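Local coordinates for protein fructose-bisphosphate aldolase class I (Thermoproteus tenax, PDB 1W8S) that belongs to the DeoC/LacD family of class I aldolases and folds as a TIM barrel, modelled here with bound 1,6-di-O-phosphono-beta-D-fructofuranose, at residues L9-R14 / G105-G110; N37-S40 / E44-L47; L47-D52 / D239-A244; F146-G149 / N154-A157; Y163-A168 / D174-K179. The protein carries 2 engineered substitutions. All coordinates share one frame; numbering follows the deposited sequence.

Contact 1 of 5, residues L9-R14 / G105-G110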
# COMPACT_ATOMS: atom_id res chain seq x y z
N LEU E 9 -8.09 27.43 21.61
CA LEU E 9 -8.54 27.97 22.90
C LEU E 9 -9.52 29.12 22.72
O LEU E 9 -10.46 29.25 23.50
CB LEU E 9 -7.33 28.42 23.70
CG LEU E 9 -6.39 27.25 24.08
CD1 LEU E 9 -5.09 27.75 24.68
CD2 LEU E 9 -7.07 26.33 25.06
N ARG E 10 -9.32 29.95 21.70
CA ARG E 10 -10.21 31.09 21.47
C ARG E 10 -11.60 30.61 21.11
O ARG E 10 -12.59 31.18 21.55
CB ARG E 10 -9.70 31.99 20.35
CG ARG E 10 -8.56 32.90 20.73
CD ARG E 10 -8.22 33.96 19.67
NE ARG E 10 -7.13 33.51 18.79
CZ ARG E 10 -7.25 33.24 17.50
NH1 ARG E 10 -6.18 32.84 16.82
NH2 ARG E 10 -8.42 33.35 16.88
N ILE E 11 -11.66 29.57 20.29
CA ILE E 11 -12.94 29.09 19.76
C ILE E 11 -13.64 28.17 20.74
O ILE E 11 -14.85 28.32 21.00
CB ILE E 11 -12.71 28.35 18.42
CG1 ILE E 11 -12.20 29.34 17.36
CG2 ILE E 11 -14.03 27.66 17.93
CD1 ILE E 11 -11.70 28.66 16.07
N PHE E 12 -12.87 27.24 21.29
CA PHE E 12 -13.40 26.15 22.11
C PHE E 12 -13.20 26.33 23.62
O PHE E 12 -13.69 25.51 24.40
CB PHE E 12 -12.80 24.82 21.66
CG PHE E 12 -13.22 24.42 20.26
CD1 PHE E 12 -14.45 23.86 20.03
CD2 PHE E 12 -12.37 24.65 19.18
CE1 PHE E 12 -14.82 23.49 18.73
CE2 PHE E 12 -12.74 24.29 17.89
CZ PHE E 12 -13.96 23.72 17.67
N ALA E 13 -12.47 27.35 24.04
CA ALA E 13 -12.28 27.58 25.48
C ALA E 13 -12.25 29.05 25.83
O ALA E 13 -11.36 29.53 26.53
CB ALA E 13 -11.01 26.89 25.96
N ARG E 14 -13.24 29.77 25.34
CA ARG E 14 -13.35 31.20 25.62
C ARG E 14 -13.46 31.52 27.10
O ARG E 14 -13.03 32.59 27.54
CB ARG E 14 -14.54 31.79 24.88
CG ARG E 14 -15.89 31.26 25.30
CD ARG E 14 -17.06 31.76 24.43
NE ARG E 14 -17.93 32.58 25.24
CZ ARG E 14 -19.05 32.20 25.85
NH1 ARG E 14 -19.54 30.97 25.70
NH2 ARG E 14 -19.71 33.09 26.60
N GLY E 105 -17.82 23.31 7.47
CA GLY E 105 -17.97 24.31 8.50
C GLY E 105 -17.20 24.04 9.77
O GLY E 105 -17.45 24.67 10.80
N ALA E 106 -16.26 23.12 9.70
CA ALA E 106 -15.43 22.77 10.85
C ALA E 106 -14.56 23.93 11.29
O ALA E 106 -14.06 24.66 10.45
CB ALA E 106 -14.54 21.58 10.51
N SER E 107 -14.40 24.10 12.60
CA SER E 107 -13.42 25.01 13.21
C SER E 107 -12.18 24.30 13.71
O SER E 107 -11.21 24.93 14.10
CB SER E 107 -14.03 25.71 14.42
OG SER E 107 -15.04 26.58 14.02
N ALA E 108 -12.25 22.98 13.78
CA ALA E 108 -11.09 22.13 14.03
C ALA E 108 -11.35 20.75 13.44
O ALA E 108 -12.48 20.41 13.03
CB ALA E 108 -10.83 22.02 15.50
N VAL E 109 -10.29 19.95 13.41
CA VAL E 109 -10.38 18.56 13.00
C VAL E 109 -9.83 17.66 14.08
O VAL E 109 -8.93 18.04 14.85
CB VAL E 109 -9.67 18.25 11.65
CG1 VAL E 109 -10.44 18.90 10.49
CG2 VAL E 109 -8.22 18.68 11.66
N GLY E 110 -10.39 16.47 14.12
CA GLY E 110 -9.98 15.43 15.06
C GLY E 110 -9.53 14.18 14.35
O GLY E 110 -10.02 13.81 13.30

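Contact 2 of 5, residues N37-S40 / E44-L47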
# COMPACT_ATOMS: atom_id res chain seq x y z
N ASN E 37 -31.67 6.63 25.80
CA ASN E 37 -32.30 7.93 25.61
C ASN E 37 -32.45 8.11 24.10
O ASN E 37 -31.62 8.77 23.49
CB ASN E 37 -31.40 9.02 26.24
CG ASN E 37 -31.95 10.43 26.10
OD1 ASN E 37 -33.17 10.65 26.18
ND2 ASN E 37 -31.05 11.41 25.93
N PRO E 38 -33.46 7.47 23.49
CA PRO E 38 -33.60 7.41 22.03
C PRO E 38 -33.44 8.74 21.30
O PRO E 38 -33.02 8.70 20.14
CB PRO E 38 -35.01 6.85 21.80
CG PRO E 38 -35.42 6.19 23.07
CD PRO E 38 -34.52 6.69 24.17
N ASP E 39 -33.80 9.86 21.93
CA ASP E 39 -33.60 11.16 21.30
C ASP E 39 -32.14 11.38 20.94
O ASP E 39 -31.85 12.17 20.06
CB ASP E 39 -34.05 12.30 22.20
CG ASP E 39 -35.55 12.31 22.47
OD1 ASP E 39 -36.34 11.74 21.68
OD2 ASP E 39 -36.02 12.88 23.48
N SER E 40 -31.22 10.71 21.65
CA SER E 40 -29.78 10.83 21.35
C SER E 40 -29.34 10.34 19.96
O SER E 40 -28.24 10.70 19.52
CB SER E 40 -28.92 10.12 22.42
OG SER E 40 -29.07 8.71 22.38
N GLU E 44 -30.08 16.49 15.55
CA GLU E 44 -30.70 17.78 15.87
C GLU E 44 -30.84 17.96 17.38
O GLU E 44 -30.62 19.05 17.90
CB GLU E 44 -32.07 17.95 15.19
CG GLU E 44 -32.02 17.89 13.66
CD GLU E 44 -33.36 18.19 12.98
OE1 GLU E 44 -33.36 18.30 11.74
OE2 GLU E 44 -34.42 18.28 13.65
N TYR E 45 -31.21 16.90 18.09
CA TYR E 45 -31.30 16.92 19.55
C TYR E 45 -29.94 17.19 20.17
O TYR E 45 -29.83 17.97 21.10
CB TYR E 45 -31.85 15.57 20.03
CG TYR E 45 -31.71 15.32 21.50
CD1 TYR E 45 -32.65 15.82 22.41
CD2 TYR E 45 -30.66 14.57 21.97
CE1 TYR E 45 -32.51 15.56 23.76
CE2 TYR E 45 -30.51 14.31 23.31
CZ TYR E 45 -31.42 14.81 24.21
OH TYR E 45 -31.24 14.51 25.54
N ILE E 46 -28.90 16.55 19.64
CA ILE E 46 -27.53 16.77 20.11
C ILE E 46 -27.06 18.23 19.97
O ILE E 46 -26.41 18.78 20.87
CB ILE E 46 -26.57 15.83 19.38
CG1 ILE E 46 -26.92 14.36 19.66
CG2 ILE E 46 -25.12 16.13 19.75
CD1 ILE E 46 -26.78 13.95 21.11
N LEU E 47 -27.39 18.86 18.85
CA LEU E 47 -27.06 20.28 18.66
C LEU E 47 -27.81 21.19 19.63
O LEU E 47 -27.23 22.13 20.17
CB LEU E 47 -27.37 20.71 17.21
CG LEU E 47 -26.37 20.22 16.17
CD1 LEU E 47 -26.96 20.38 14.81
CD2 LEU E 47 -25.05 20.98 16.25

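Contact 3 of 5, residues L47-D52 / D239-A244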
# COMPACT_ATOMS: atom_id res chain seq x y z
N LEU E 47 -27.39 18.86 18.85
CA LEU E 47 -27.06 20.28 18.66
C LEU E 47 -27.81 21.19 19.63
O LEU E 47 -27.23 22.13 20.17
CB LEU E 47 -27.37 20.71 17.21
CG LEU E 47 -26.37 20.22 16.17
CD1 LEU E 47 -26.96 20.38 14.81
CD2 LEU E 47 -25.05 20.98 16.25
N ARG E 48 -29.09 20.91 19.84
CA ARG E 48 -29.90 21.72 20.75
C ARG E 48 -29.38 21.60 22.17
O ARG E 48 -29.32 22.57 22.91
CB ARG E 48 -31.37 21.27 20.72
CG ARG E 48 -32.18 21.76 19.52
CD ARG E 48 -33.71 21.71 19.76
NE ARG E 48 -34.14 20.40 20.26
CZ ARG E 48 -34.41 19.33 19.50
NH1 ARG E 48 -34.31 19.38 18.17
NH2 ARG E 48 -34.77 18.19 20.07
N LEU E 49 -29.01 20.38 22.53
CA LEU E 49 -28.41 20.08 23.82
C LEU E 49 -27.10 20.85 24.05
O LEU E 49 -26.93 21.47 25.09
CB LEU E 49 -28.18 18.57 23.90
CG LEU E 49 -27.75 17.98 25.23
CD1 LEU E 49 -28.77 18.31 26.35
CD2 LEU E 49 -27.57 16.47 25.08
N ALA E 50 -26.18 20.82 23.08
CA ALA E 50 -24.91 21.56 23.21
C ALA E 50 -25.13 23.06 23.33
O ALA E 50 -24.50 23.70 24.13
CB ALA E 50 -23.97 21.26 22.02
N ARG E 51 -26.06 23.60 22.54
CA ARG E 51 -26.47 24.99 22.64
C ARG E 51 -27.07 25.32 24.01
O ARG E 51 -26.56 26.16 24.76
CB ARG E 51 -27.55 25.26 21.58
CG ARG E 51 -27.15 26.17 20.41
CD ARG E 51 -28.32 26.52 19.41
NE ARG E 51 -29.63 25.86 19.65
CZ ARG E 51 -30.51 26.20 20.61
NH1 ARG E 51 -30.24 27.18 21.47
NH2 ARG E 51 -31.68 25.55 20.73
N ASP E 52 -28.18 24.65 24.34
CA ASP E 52 -28.92 24.89 25.57
C ASP E 52 -28.07 24.75 26.83
O ASP E 52 -28.31 25.44 27.82
CB ASP E 52 -30.11 23.94 25.69
CG ASP E 52 -31.20 24.20 24.65
OD1 ASP E 52 -31.12 25.21 23.91
OD2 ASP E 52 -32.16 23.41 24.50
N ASP E 239 -32.02 12.73 31.86
CA ASP E 239 -31.88 14.11 32.36
C ASP E 239 -30.64 14.80 31.75
O ASP E 239 -29.89 15.50 32.44
CB ASP E 239 -31.86 14.15 33.91
CG ASP E 239 -30.58 13.53 34.53
OD1 ASP E 239 -30.03 12.57 33.95
OD2 ASP E 239 -30.07 13.95 35.60
N ALA E 240 -30.44 14.59 30.45
CA ALA E 240 -29.21 15.04 29.76
C ALA E 240 -28.94 16.53 29.99
O ALA E 240 -27.85 16.90 30.39
CB ALA E 240 -29.27 14.75 28.27
N LEU E 241 -29.95 17.37 29.76
CA LEU E 241 -29.77 18.81 29.84
C LEU E 241 -29.47 19.29 31.26
O LEU E 241 -28.54 20.08 31.45
CB LEU E 241 -30.95 19.55 29.26
CG LEU E 241 -30.87 21.07 29.37
CD1 LEU E 241 -29.66 21.63 28.63
CD2 LEU E 241 -32.17 21.66 28.88
N LYS E 242 -30.21 18.79 32.25
CA LYS E 242 -29.96 19.13 33.67
C LYS E 242 -28.52 18.81 34.06
O LYS E 242 -27.82 19.65 34.61
CB LYS E 242 -30.93 18.38 34.59
CG LYS E 242 -30.85 18.79 36.07
CD LYS E 242 -31.88 18.06 36.95
CE LYS E 242 -31.90 18.61 38.38
NZ LYS E 242 -33.11 19.46 38.65
N PHE E 243 -28.08 17.60 33.74
CA PHE E 243 -26.74 17.19 34.08
C PHE E 243 -25.68 17.93 33.28
O PHE E 243 -24.63 18.28 33.82
CB PHE E 243 -26.58 15.68 33.91
CG PHE E 243 -25.28 15.17 34.42
CD1 PHE E 243 -24.89 15.44 35.73
CD2 PHE E 243 -24.44 14.44 33.62
CE1 PHE E 243 -23.68 14.98 36.20
CE2 PHE E 243 -23.24 13.97 34.09
CZ PHE E 243 -22.86 14.24 35.39
N ALA E 244 -25.96 18.22 32.02
CA ALA E 244 -25.04 18.99 31.17
C ALA E 244 -24.80 20.38 31.77
O ALA E 244 -23.67 20.82 31.88
CB ALA E 244 -25.59 19.11 29.75

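Contact 4 of 5, residues F146-G149 / N154-A157. Engineered in segment 146-149: Phe146 (natural residue Tyr). With FBP (1,6-di-O-phosphono-beta-D-fructofuranose), chain O.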
# COMPACT_ATOMS: atom_id res chain seq x y z
N PHE E 146 -5.27 7.18 22.07
CA PHE E 146 -5.81 6.03 22.83
C PHE E 146 -4.99 4.81 22.55
O PHE E 146 -5.34 4.00 21.67
CB PHE E 146 -7.25 5.72 22.41
CG PHE E 146 -8.23 6.82 22.68
CD1 PHE E 146 -8.30 7.45 23.92
CD2 PHE E 146 -9.12 7.23 21.69
CE1 PHE E 146 -9.23 8.44 24.18
CE2 PHE E 146 -10.04 8.22 21.93
CZ PHE E 146 -10.10 8.84 23.20
N PRO E 147 -3.88 4.64 23.27
CA PRO E 147 -3.07 3.43 23.13
C PRO E 147 -3.89 2.19 23.29
O PRO E 147 -4.72 2.09 24.19
CB PRO E 147 -2.02 3.57 24.26
CG PRO E 147 -1.89 5.05 24.46
CD PRO E 147 -3.26 5.60 24.20
N ARG E 148 -3.68 1.25 22.38
CA ARG E 148 -4.51 0.07 22.29
C ARG E 148 -3.82 -0.87 21.33
O ARG E 148 -3.40 -0.45 20.26
CB ARG E 148 -5.88 0.42 21.71
CG ARG E 148 -6.91 -0.65 21.80
CD ARG E 148 -8.29 -0.17 21.43
NE ARG E 148 -8.77 0.81 22.40
CZ ARG E 148 -9.74 1.69 22.18
NH1 ARG E 148 -10.31 1.76 20.99
NH2 ARG E 148 -10.10 2.54 23.14
N GLY E 149 -3.80 -2.16 21.69
CA GLY E 149 -3.09 -3.19 20.93
C GLY E 149 -1.67 -3.26 21.43
O GLY E 149 -1.32 -2.58 22.40
N ASN E 154 -3.83 -2.10 29.94
CA ASN E 154 -4.69 -1.29 30.79
C ASN E 154 -4.65 0.14 30.27
O ASN E 154 -3.70 0.88 30.52
CB ASN E 154 -4.24 -1.39 32.24
CG ASN E 154 -5.01 -0.46 33.17
OD1 ASN E 154 -6.02 0.12 32.79
ND2 ASN E 154 -4.51 -0.31 34.41
N GLU E 155 -5.66 0.50 29.48
CA GLU E 155 -5.69 1.79 28.83
C GLU E 155 -5.72 3.01 29.77
O GLU E 155 -5.41 4.10 29.32
CB GLU E 155 -6.86 1.87 27.87
CG GLU E 155 -6.69 0.95 26.67
CD GLU E 155 -7.84 1.02 25.69
OE1 GLU E 155 -8.48 2.07 25.56
OE2 GLU E 155 -8.09 -0.00 25.03
N THR E 156 -6.11 2.82 31.03
CA THR E 156 -6.15 3.92 31.99
C THR E 156 -5.01 3.84 33.01
O THR E 156 -5.00 4.58 33.96
CB THR E 156 -7.51 3.99 32.71
OG1 THR E 156 -7.77 2.75 33.37
CG2 THR E 156 -8.66 4.17 31.73
N ALA E 157 -4.04 2.97 32.79
CA ALA E 157 -2.84 2.97 33.64
C ALA E 157 -2.12 4.31 33.56
O ALA E 157 -2.09 4.92 32.51
CB ALA E 157 -1.90 1.86 33.22
P1 FBP O . -17.57 9.43 25.64
O1P FBP O . -18.90 8.84 25.38
O2P FBP O . -17.54 10.56 26.72
O3P FBP O . -16.52 8.40 26.06
O1 FBP O . -17.11 10.10 24.27
C1 FBP O . -15.82 10.65 24.13
C2 FBP O . -15.00 9.78 23.16
O2 FBP O . -13.65 10.28 23.06
C3 FBP O . -15.61 9.67 21.76
O3 FBP O . -15.37 10.80 20.92
C4 FBP O . -14.94 8.39 21.26
O4 FBP O . -15.62 7.73 20.21
C5 FBP O . -14.96 7.53 22.51
O5 FBP O . -14.90 8.43 23.63
C6 FBP O . -13.80 6.55 22.51
O6 FBP O . -13.79 5.84 23.74
P2 FBP O . -13.83 4.23 23.77
O4P FBP O . -14.68 3.84 24.96
O5P FBP O . -14.35 3.70 22.43
O6P FBP O . -12.44 3.66 24.10
O HOH W 1 -6.40 3.98 25.17

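Contact 5 of 5, residues Y163-A168 / D174-K179. With FBP (1,6-di-O-phosphono-beta-D-fructofuranose), chain O.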
# COMPACT_ATOMS: atom_id res chain seq x y z
N TYR E 163 1.86 8.38 28.36
CA TYR E 163 2.45 8.06 27.03
C TYR E 163 1.53 8.62 25.95
O TYR E 163 1.97 9.29 25.01
CB TYR E 163 2.71 6.56 26.88
CG TYR E 163 3.88 6.14 25.98
CD1 TYR E 163 4.46 4.88 26.13
CD2 TYR E 163 4.40 6.98 24.97
CE1 TYR E 163 5.53 4.46 25.31
CE2 TYR E 163 5.47 6.58 24.16
CZ TYR E 163 6.03 5.33 24.32
OH TYR E 163 7.07 4.93 23.48
N ALA E 164 0.23 8.41 26.13
CA ALA E 164 -0.74 8.85 25.14
C ALA E 164 -0.59 10.35 24.93
O ALA E 164 -0.59 10.84 23.81
CB ALA E 164 -2.13 8.52 25.60
N ALA E 165 -0.50 11.08 26.03
CA ALA E 165 -0.44 12.52 26.01
C ALA E 165 0.86 12.98 25.34
O ALA E 165 0.85 13.90 24.52
CB ALA E 165 -0.52 13.05 27.43
N ARG E 166 1.96 12.35 25.69
CA ARG E 166 3.25 12.82 25.18
C ARG E 166 3.27 12.57 23.66
O ARG E 166 3.75 13.42 22.91
CB ARG E 166 4.44 12.14 25.84
CG ARG E 166 5.79 12.72 25.39
CD ARG E 166 5.87 14.24 25.45
NE ARG E 166 7.23 14.72 25.28
CZ ARG E 166 7.84 15.60 26.08
NH1 ARG E 166 7.23 16.16 27.12
NH2 ARG E 166 9.09 15.93 25.83
N ILE E 167 2.77 11.42 23.21
CA ILE E 167 2.77 11.10 21.76
C ILE E 167 1.99 12.16 20.98
O ILE E 167 2.41 12.60 19.91
CB ILE E 167 2.17 9.73 21.50
CG1 ILE E 167 3.07 8.62 22.02
CG2 ILE E 167 1.98 9.51 19.99
CD1 ILE E 167 2.34 7.30 22.24
N ALA E 168 0.87 12.62 21.52
CA ALA E 168 0.06 13.61 20.84
C ALA E 168 0.82 14.93 20.68
O ALA E 168 0.81 15.53 19.62
CB ALA E 168 -1.23 13.81 21.57
N ASP E 174 -2.52 20.12 18.28
CA ASP E 174 -2.76 21.47 18.78
C ASP E 174 -3.60 21.42 20.08
O ASP E 174 -3.55 22.32 20.87
CB ASP E 174 -3.45 22.32 17.72
CG ASP E 174 -2.66 22.40 16.44
OD1 ASP E 174 -1.41 22.60 16.53
OD2 ASP E 174 -3.18 22.22 15.30
N ALA E 175 -4.41 20.37 20.21
CA ALA E 175 -5.08 19.99 21.44
C ALA E 175 -5.16 18.47 21.43
O ALA E 175 -5.00 17.83 20.36
CB ALA E 175 -6.49 20.59 21.49
N MET E 176 -5.49 17.87 22.56
CA MET E 176 -5.59 16.41 22.59
C MET E 176 -6.72 15.93 23.49
O MET E 176 -7.15 16.65 24.41
CB MET E 176 -4.26 15.78 23.03
CG MET E 176 -3.91 15.99 24.51
SD MET E 176 -2.29 15.26 24.96
CE MET E 176 -1.23 16.49 24.26
N LYS E 177 -7.14 14.70 23.24
CA LYS E 177 -8.13 14.01 24.03
C LYS E 177 -7.51 12.71 24.49
O LYS E 177 -6.96 11.97 23.68
CB LYS E 177 -9.37 13.73 23.19
CG LYS E 177 -10.38 12.82 23.84
CD LYS E 177 -11.78 12.91 23.15
CE LYS E 177 -11.79 12.40 21.71
NZ LYS E 177 -13.14 11.97 21.22
N ILE E 178 -7.54 12.45 25.79
CA ILE E 178 -6.98 11.23 26.37
C ILE E 178 -7.89 10.73 27.48
O ILE E 178 -8.74 11.47 27.97
CB ILE E 178 -5.55 11.46 26.92
CG1 ILE E 178 -5.57 12.45 28.10
CG2 ILE E 178 -4.60 11.92 25.82
CD1 ILE E 178 -4.23 12.68 28.71
N LYS E 179 -7.69 9.47 27.89
CA LYS E 179 -8.48 8.85 28.95
C LYS E 179 -8.00 9.29 30.33
O LYS E 179 -6.82 9.55 30.54
CB LYS E 179 -8.39 7.30 28.83
CG LYS E 179 -9.08 6.78 27.53
CD LYS E 179 -9.33 5.27 27.50
CE LYS E 179 -10.35 4.94 26.40
NZ LYS E 179 -10.70 3.48 26.25
P1 FBP O . -17.57 9.43 25.64
O1P FBP O . -18.90 8.84 25.38
O2P FBP O . -17.54 10.56 26.72
O3P FBP O . -16.52 8.40 26.06
O1 FBP O . -17.11 10.10 24.27
C1 FBP O . -15.82 10.65 24.13
C2 FBP O . -15.00 9.78 23.16
O2 FBP O . -13.65 10.28 23.06
C3 FBP O . -15.61 9.67 21.76
O3 FBP O . -15.37 10.80 20.92
C4 FBP O . -14.94 8.39 21.26
O4 FBP O . -15.62 7.73 20.21
C5 FBP O . -14.96 7.53 22.51
O5 FBP O . -14.90 8.43 23.63
C6 FBP O . -13.80 6.55 22.51
O6 FBP O . -13.79 5.84 23.74
P2 FBP O . -13.83 4.23 23.77
O4P FBP O . -14.68 3.84 24.96
O5P FBP O . -14.35 3.70 22.43
O6P FBP O . -12.44 3.66 24.10

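Contact 1 of 5, residues L9-R14 / G105-G110
Phe12 and Ile11, in the last turn of helix 4-12, rest on Ser107 and Ala108 where the chain enters strand 108-113. The evidence for apolar packing is a set of carbon contacts at van der Waals range. Phe12 CE2 lies 3.8 Å from Ala108 CB, while the neighbouring ring atom CZ is the same 3.8 Å from Ser107 CB, so one corner of the ring bridges two consecutive residues. Ile11 CG2, anti to the backbone N and beside the carbonyl carbon, approaches Ser107 CB at 4.0 Å. That methyl also lies over a face of the Phe12 ring, 3.6 Å above its plane and offset toward the rim, which makes the two helix residues a single surface. Phe12 further touches Ile20 of strand 18-22, Ile76 of strand 75-81 and Pro74 just before it; helix 4-12 therefore covers the N-terminal end of the TIM barrel, with the Phe12 side chain about 13 Å from the bound 1,6-di-O-phosphono-beta-D-fructofuranose. Polar bonds play no part between the segments. Ala13 N donates to Leu9 O at 2.8 Å, closing the helix, and Phe12 O is bonded to Ser18 OG. Before the strand, Gly105 ends helix 98-103 in a Schellman motif.

Contact 2 of 5, residues N37-S40 / E44-L47
Tyr45 lays its ring against Asp39 and reaches Asn37 with its hydroxyl, joining the first turns of helix 43-53 to the loop before it. In the TIM barrel this loop runs from helix 25-28, beyond strand 18-22, to helix 43-53, which leads on to strand 57-60; it lies at the C-terminal end of the strands. The first shell has two different contacts on one ring. Asp39 CB sits over the face in a CH-pi contact, 3.8 Å from the centroid of the Tyr45 ring and only 9° off its normal, which puts it almost exactly above the centre. At the far end, Asn37 ND2 donates to Tyr45 OH over 3.1 Å with an N-H...O angle of 159°. The acceptor lies in the amide plane, and the amide and ring stand nearly perpendicular to each other. Tyr45 reaches both partners because its CG is anti to the backbone N (chi1 167°), sending the ring across the 3-10 segment 38-40. Asp39 O adds a contact with Tyr45 CD2 at 3.3 Å, and beside the tyrosine Ile46 CG1 packs 3.9 Å from Ser40 O.

A second shell of bonds surrounds these groups. Asn37 ND2 is also bonded to Trp235 O, so the amide links the tyrosine to helix 232-235, and Ser40 O is hydrogen-bonded to Tyr23 OH. Two donors, from opposite faces of the carbonyl plane, hold Asn37 O: Ser40 N at 2.7 Å and Ser40 OG at 2.8 Å.

Contact 3 of 5, residues L47-D52 / D239-A244
Two neighbouring helices of the outer layer of the TIM barrel meet through Leu49 and Asp52 on helix 43-53 and Ala240 and Leu241 on helix 240-253. Their axes, measured over 47-52 and 240-244, approach to 9.9 Å and run in similar directions, with a signed crossing angle of -33°. Leu49 makes contacts with both of its methyls: CD2 is 4.0 Å from Ala240 CB, and CD1 is 3.7 Å from Leu241 CA and 3.8 Å from Leu241 CB. The leucine fork thus straddles the first turn of helix 240-253, one methyl on Ala240 CB and the other against the backbone of Leu241. Leu49 owes this reach to a CG anti to its own nitrogen (chi1 -171°), since its CB starts off along the flank of the interface. Leu241, with nearly the same first torsion, returns the contact one turn further on, placing CD1 3.8 Å from Asp52 CB.

No hydrogen bond joins the segments. Asp52 presents its aliphatic carbon to the leucine while its carboxylate turns to the neighbouring Arg51, whose NH2 forms a salt bridge with Asp52 OD1 at 3.2 Å. Beyond the segments, Ala53 continues the seam by touching Leu241 and Ala244. Strand 18-22, which precedes helix 43-53, pairs with strand 227-230, which precedes helix 240-253, so the interface is the outer counterpart of the pairing of first and last strands that closes a TIM barrel.

Contact 4 of 5, residues F146-G149 / N154-A157
Arg148 grips Glu155 side-on with two nitrogens, a bidentate salt bridge in the loop that joins strand 141-145 to helix 158-171 at the C-terminal end of the TIM barrel. NE donates to Glu155 OE2 over 2.8 Å at 149°, and Arg148 NH2 donates to Glu155 OE1 over 2.9 Å at 165°. The two bonds are not equivalent: OE1 is met on its syn side and lies in the guanidinium plane, whereas OE2 is approached from above the carboxylate plane, so the flat groups are tilted rather than coplanar. A bend at chi3 in Arg148 brings the guanidinium round to the acid.

The same NH2 turns toward the ligand pocket, where it makes a weak hydrogen bond to O6P of the bound 1,6-di-O-phosphono-beta-D-fructofuranose, 2.8 Å long but angled at 129°. Glu155 OE1 also pairs with Lys179 NZ, itself bonded to O6P; the acid thus bridges two cationic groups that both reach one phosphate, and probably helps to hold them there. A water donates to Pro147 O at 2.7 Å and to Glu155 OE1 at 2.9 Å, tying backbone to carboxylate. In the pocket, the engineered Phe146, a tyrosine in the natural sequence, has the ligand's O2 at its ring edge, near the plane and 3.8 Å from Phe146 CZ.

Packing between the segments is slighter, with Glu155 CG 3.4 Å from Pro147 O. Residues 154-157 form a type I turn that carries Glu155, reinforced by an Asx turn in which Asn154 OD1 accepts from Thr156 N and, at 3.2 Å, from Thr156 OG1.

Contact 5 of 5, residues Y163-A168 / D174-K179
Helix 163-168 runs back along strand 175-179, their axes 8.6 Å apart at closest approach and their directions 165° from each other. Three alanines of the helix, Ala164, Ala165 and Ala168, offer a low surface into which Met176 and Ile178 of the strand project. Met176 meets two of them: SD is 3.8 Å from Ala165 CB, and CE is 3.8 Å from Ala168 CB and 3.3 Å from Ala165 O. Its CG lies between the backbone N and the carbonyl carbon (chi1 71°), and a bend at chi3 (77°) lays the terminal methyl along the helix. Ile178 divides its branches between two alanines, with CD1 3.9 Å from Ala165 CB and CG2 4.2 Å from Ala164 CB.

This is the helix-to-second-strand half of a beta-alpha-beta crossover, strand 141-145, helix 158-171 and strand 175-179, the repeating unit of the TIM barrel. Strand alternation separates the two sides: Met176 and Ile178 face the helix, while the CB of Lys177 points the other way, into the barrel and its ligand pocket. Lys177 NZ is modelled next to O2 and O3 of 1,6-di-O-phosphono-beta-D-fructofuranose, at separations short enough to leave the detail doubtful. From the end of the strand, the extended Lys179 chain carries NZ to within 2.8 Å of the ligand's O6P, a hydrogen bond. On its outer side the helix meets a neighbouring subunit, where Tyr163 OH is bonded to Ile27 O and Thr84 N of that chain.

Contact 5 lies deepest, its centre about 10 Å from the centre of the chain and every touching residue buried; contacts 2, 3 and 4 are centred 16 to 18 Å out, and contacts 1, 3 and 4 are partly buried. Contacts 1 and 5 both reach the barrel sheet, one at its N-terminal end and the other between sheet and helix, and both are apolar across their segments. Contacts 2 and 3 share Leu47 and helix 43-53, but contact 2 mixes a CH-pi contact with a hydrogen bond, whereas side-chain carbons alone join contact 3. Contact 4, on the C-terminal loops, is ionic; the Glu155-Lys179 salt bridge and Pro147 on Ala164 join it to contact 5, and both touch the ligand.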